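PDB 6V0M: mitogen-activated protein kinase kinase kinase 15 from Homo sapiens, which phosphorylates MAP kinase kinases as a stress-signalling serine/threonine kinase, and probably uses the sterile alpha motif modelled here to associate with related ASK kinases. Local coordinates for residues Y29-S32 with D33-E37; G50-L53 with C54-S58. One frame throughout, in Å; residues are numbered along the deposited sequence.

Interaction 1 of 2, residues Y29-S32 with D33-E37; sequences YTLS and DILNE
Thr30 and Asp33 close a capping box at the N-terminal end of helix 31-37, the third of five helices in this sterile alpha motif. Each side chain takes a backbone N-H of the other: Asp33 N gives to Thr30 OG1 at 3.1 Å, and Thr30 N gives to Asp33 OD2 at 3.0 Å. A chi1 of 63° sets Thr30 OG1 between its own N and carbonyl carbon, turned toward Asp33 N. In the second bond, Thr30 N comes from above the carboxylate plane, 43° out of it. With an alanine in place of Asp33 the carboxylate is gone, and Thr30 N would probably be left without its side-chain acceptor, the Thr30 OG1 half of the box remaining.

The packed side is carried by Ile34, whose CD1 meets CD1 of Tyr29 at 3.9 Å, while Asp33 CB lies at the edge of the same ring. One turn along, Leu31 CG touches Leu35 CD1; both leucines and Ile34 lean on Trp10 of helix 4-13, and Ile34 also reaches Val60 of helix 50-70.

The solvent side is at Thr30 and Ser32, both exposed, where a water bridges Ser32 OG and Asp33 OD1, donating to the carboxylate. On the same turn, Ser32 O accepts twice from Asn36, whose side chain folds back against its own turn and is partly covered by Tyr63 of helix 50-70. Asn36 N comes in at 2.9 Å from Ser32 O; Asn36 ND2 reaches that same oxygen at 3.1 Å, lying in the carbonyl plane on a lone pair.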
loop_
_atom_site.group_PDB
_atom_site.type_symbol
_atom_site.label_atom_id
_atom_site.label_comp_id
_atom_site.label_asym_id
_atom_site.label_seq_id
_atom_site.Cartn_x
_atom_site.Cartn_y
_atom_site.Cartn_z
ATOM N N TYR A 29 -1.013 9.306 1.827
ATOM C CA TYR A 29 -1.049 8.321 0.686
ATOM C C TYR A 29 -2.502 8.020 0.301
ATOM O O TYR A 29 -3.351 7.849 1.127
ATOM C CB TYR A 29 -0.329 7.029 0.996
ATOM C CG TYR A 29 1.176 7.082 1.056
ATOM C CD1 TYR A 29 1.940 7.148 -0.094
ATOM C CD2 TYR A 29 1.855 7.029 2.248
ATOM C CE1 TYR A 29 3.300 7.118 -0.066
ATOM C CE2 TYR A 29 3.237 7.094 2.292
ATOM C CZ TYR A 29 3.957 7.133 1.116
ATOM O OH TYR A 29 5.305 7.185 1.145
ATOM N N THR A 30 -2.744 7.936 -1.000
ATOM C CA THR A 30 -4.028 7.448 -1.545
ATOM C C THR A 30 -3.743 6.038 -2.022
ATOM O O THR A 30 -2.572 5.621 -2.214
ATOM C CB THR A 30 -4.496 8.308 -2.713
ATOM O OG1 THR A 30 -3.547 8.214 -3.783
ATOM C CG2 THR A 30 -4.638 9.771 -2.387
ATOM N N LEU A 31 -4.833 5.317 -2.278
ATOM C CA LEU A 31 -4.725 3.987 -2.837
ATOM C C LEU A 31 -4.025 4.101 -4.182
ATOM O O LEU A 31 -3.145 3.291 -4.509
ATOM C CB LEU A 31 -6.103 3.341 -2.953
ATOM C CG LEU A 31 -6.171 1.888 -3.436
ATOM C CD1 LEU A 31 -5.239 1.001 -2.705
ATOM C CD2 LEU A 31 -7.615 1.409 -3.264
ATOM N N SER A 32 -4.367 5.126 -4.967
ATOM C CA SER A 32 -3.662 5.338 -6.244
ATOM C C SER A 32 -2.144 5.417 -6.101
ATOM O O SER A 32 -1.350 4.828 -6.893
ATOM C CB SER A 32 -4.182 6.589 -6.943
ATOM O OG SER A 32 -3.571 6.679 -8.175
ATOM N N ASP A 33 -1.693 6.178 -5.097
ATOM C CA ASP A 33 -0.268 6.308 -4.827
ATOM C C ASP A 33 0.358 4.924 -4.565
ATOM O O ASP A 33 1.517 4.682 -5.007
ATOM C CB ASP A 33 0.060 7.252 -3.623
ATOM C CG ASP A 33 -0.396 8.666 -3.781
ATOM O OD1 ASP A 33 -0.369 9.233 -4.902
ATOM O OD2 ASP A 33 -0.699 9.309 -2.718
ATOM N N ILE A 34 -0.316 4.087 -3.739
ATOM C CA ILE A 34 0.216 2.805 -3.306
ATOM C C ILE A 34 0.305 1.882 -4.534
ATOM O O ILE A 34 1.326 1.317 -4.766
ATOM C CB ILE A 34 -0.594 2.154 -2.187
ATOM C CG1 ILE A 34 -0.575 3.023 -0.868
ATOM C CG2 ILE A 34 -0.078 0.820 -1.821
ATOM C CD1 ILE A 34 0.779 3.443 -0.440
ATOM N N LEU A 35 -0.778 1.841 -5.305
ATOM C CA LEU A 35 -0.806 0.940 -6.501
ATOM C C LEU A 35 0.183 1.331 -7.592
ATOM O O LEU A 35 0.734 0.473 -8.284
ATOM C CB LEU A 35 -2.216 0.906 -7.048
ATOM C CG LEU A 35 -3.266 0.273 -6.141
ATOM C CD1 LEU A 35 -4.634 0.504 -6.801
ATOM C CD2 LEU A 35 -2.992 -1.161 -5.744
ATOM N N ASN A 36 0.335 2.638 -7.818
ATOM C CA ASN A 36 1.042 3.190 -8.996
ATOM C C ASN A 36 2.428 3.858 -8.756
ATOM O O ASN A 36 3.298 3.804 -9.590
ATOM C CB ASN A 36 0.126 4.160 -9.711
ATOM C CG ASN A 36 -1.130 3.469 -10.201
ATOM O OD1 ASN A 36 -1.030 2.607 -11.057
ATOM N ND2 ASN A 36 -2.285 3.745 -9.593
ATOM N N GLU A 37 2.613 4.514 -7.602
ATOM C CA GLU A 37 3.736 5.439 -7.410
ATOM C C GLU A 37 4.779 5.010 -6.417
ATOM O O GLU A 37 5.936 5.274 -6.613
ATOM C CB GLU A 37 3.206 6.808 -6.914
ATOM C CG GLU A 37 2.046 7.382 -7.703
ATOM C CD GLU A 37 2.502 7.914 -9.031
ATOM O OE1 GLU A 37 3.395 8.774 -9.012
ATOM O OE2 GLU A 37 1.947 7.550 -10.073
HETATM O O HOH W 1 -1.521 8.657 -7.284
#

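Interaction 2 of 2, residues G50-L53 with C54-S58; sequences GGLL and CRLWS
Gly50 O accepts from Cys54 N at 2.8 Å, a bond of the opening turn of helix 50-70, the long C-terminal helix of the sterile alpha motif. Cys54 CB also lies 3.1 Å from Gly50 O.

Gly51 is next, with its carbonyl taking Arg55 N in a nearly straight bond. The Arg55 chain then bends at chi3 (-47°) and doubles back along the helix, laying one guanidinium face over the Gly51-Leu52 peptide; Gly51 O stands 3.4 Å above that plane, toward the rim, and Arg55 NH1 lies 3.5 Å from Gly51 C. This face contact is made without a hydrogen bond; a polar hold on the head comes from Arg55 NE, which gives to Gln14 O, in the link after helix 4-13.

At Leu52 the carbonyl receives Leu56 N at 2.7 Å, and Leu52 CB lies 3.8 Å from Arg55 NH2, the two side chains crossing at about a right angle. Leu53 O accepts from Trp57 N, and Trp57 CB rests 3.2 Å from Leu53 O before the indole heads away from this turn. Farther round, Ser58 OG gives a bond to Arg55 O from above the carbonyl plane.

Among its neighbours, this end of the helix packs two ways: Leu53 and Trp57 press on Leu43 of helix 40-45, whereas Leu56 meets Trp10 and Leu11 of helix 4-13 and Leu52 touches Ala16.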
loop_
_atom_site.group_PDB
_atom_site.type_symbol
_atom_site.label_atom_id
_atom_site.label_comp_id
_atom_site.label_asym_id
_atom_site.label_seq_id
_atom_site.Cartn_x
_atom_site.Cartn_y
_atom_site.Cartn_z
ATOM N N GLY A 50 8.304 -6.638 8.051
ATOM C CA GLY A 50 8.607 -7.467 6.868
ATOM C C GLY A 50 7.408 -8.172 6.257
ATOM O O GLY A 50 7.255 -8.218 5.030
ATOM N N GLY A 51 6.584 -8.792 7.104
ATOM C CA GLY A 51 5.415 -9.560 6.664
ATOM C C GLY A 51 4.458 -8.709 5.853
ATOM O O GLY A 51 4.069 -9.017 4.717
ATOM N N LEU A 52 4.054 -7.571 6.424
ATOM C CA LEU A 52 3.156 -6.681 5.727
ATOM C C LEU A 52 3.814 -6.106 4.485
ATOM O O LEU A 52 3.165 -5.990 3.449
ATOM C CB LEU A 52 2.666 -5.525 6.624
ATOM C CG LEU A 52 1.824 -4.475 5.922
ATOM C CD1 LEU A 52 0.517 -5.138 5.559
ATOM C CD2 LEU A 52 1.623 -3.316 6.921
ATOM N N LEU A 53 5.098 -5.736 4.597
ATOM C CA LEU A 53 5.785 -5.143 3.487
ATOM C C LEU A 53 5.825 -6.149 2.332
ATOM O O LEU A 53 5.562 -5.818 1.196
ATOM C CB LEU A 53 7.169 -4.753 3.884
ATOM C CG LEU A 53 7.847 -3.836 2.874
ATOM C CD1 LEU A 53 8.811 -2.908 3.684
ATOM C CD2 LEU A 53 8.521 -4.568 1.756
ATOM N N CYS A 54 6.057 -7.402 2.683
ATOM C CA CYS A 54 6.156 -8.499 1.652
ATOM C C CYS A 54 4.822 -8.662 0.932
ATOM O O CYS A 54 4.765 -8.574 -0.295
ATOM C CB CYS A 54 6.575 -9.716 2.352
ATOM S SG CYS A 54 6.589 -11.151 1.312
ATOM N N ARG A 55 3.754 -8.764 1.728
ATOM C CA ARG A 55 2.380 -8.894 1.250
ATOM C C ARG A 55 1.918 -7.741 0.432
ATOM O O ARG A 55 1.307 -7.899 -0.650
ATOM C CB ARG A 55 1.410 -9.022 2.477
ATOM C CG ARG A 55 1.487 -10.422 2.993
ATOM C CD ARG A 55 0.457 -10.808 4.035
ATOM N NE ARG A 55 0.353 -9.814 5.031
ATOM C CZ ARG A 55 0.927 -9.824 6.214
ATOM N NH1 ARG A 55 1.758 -10.774 6.664
ATOM N NH2 ARG A 55 0.709 -8.789 6.955
ATOM N N LEU A 56 2.145 -6.535 0.970
ATOM C CA LEU A 56 1.714 -5.348 0.320
ATOM C C LEU A 56 2.428 -5.143 -1.037
ATOM O O LEU A 56 1.780 -4.874 -2.075
ATOM C CB LEU A 56 1.924 -4.184 1.288
ATOM C CG LEU A 56 1.163 -2.945 0.930
ATOM C CD1 LEU A 56 0.934 -2.137 2.211
ATOM C CD2 LEU A 56 1.996 -2.245 -0.105
ATOM N N TRP A 57 3.747 -5.309 -1.028
ATOM C CA TRP A 57 4.494 -5.136 -2.244
ATOM C C TRP A 57 4.148 -6.212 -3.283
ATOM O O TRP A 57 4.153 -5.942 -4.485
ATOM C CB TRP A 57 5.993 -5.162 -1.949
ATOM C CG TRP A 57 6.790 -4.846 -3.110
ATOM C CD1 TRP A 57 7.618 -5.677 -3.796
ATOM C CD2 TRP A 57 6.838 -3.572 -3.772
ATOM N NE1 TRP A 57 8.153 -5.018 -4.861
ATOM C CE2 TRP A 57 7.716 -3.708 -4.849
ATOM C CE3 TRP A 57 6.232 -2.349 -3.551
ATOM C CZ2 TRP A 57 7.993 -2.643 -5.717
ATOM C CZ3 TRP A 57 6.572 -1.271 -4.392
ATOM C CH2 TRP A 57 7.416 -1.441 -5.439
ATOM N N SER A 58 3.885 -7.431 -2.832
ATOM C CA SER A 58 3.463 -8.488 -3.765
ATOM C C SER A 58 2.149 -8.118 -4.451
ATOM O O SER A 58 2.052 -8.238 -5.705
ATOM C CB SER A 58 3.327 -9.865 -3.092
ATOM O OG SER A 58 2.356 -9.836 -2.089
#

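How the interactions relate
From the N terminus, helices 4-13 and 18-26 come before interaction 1, which caps helix 31-37; helix 40-45 and its following loop then lead to interaction 2 at the start of helix 50-70. Neither contact closes a long loop: each lies within one unbroken run of chain, and the two stand in series, neither nesting nor crossing. Their centres are about 15 Å apart, on opposite sides of the chain's centre, yet they meet where Ile34 CG2 packs 4.1 Å from Leu56 CD2. Trp10 of helix 4-13 touches both of these residues, so three helices of the bundle, 4-13, 31-37 and 50-70, converge there.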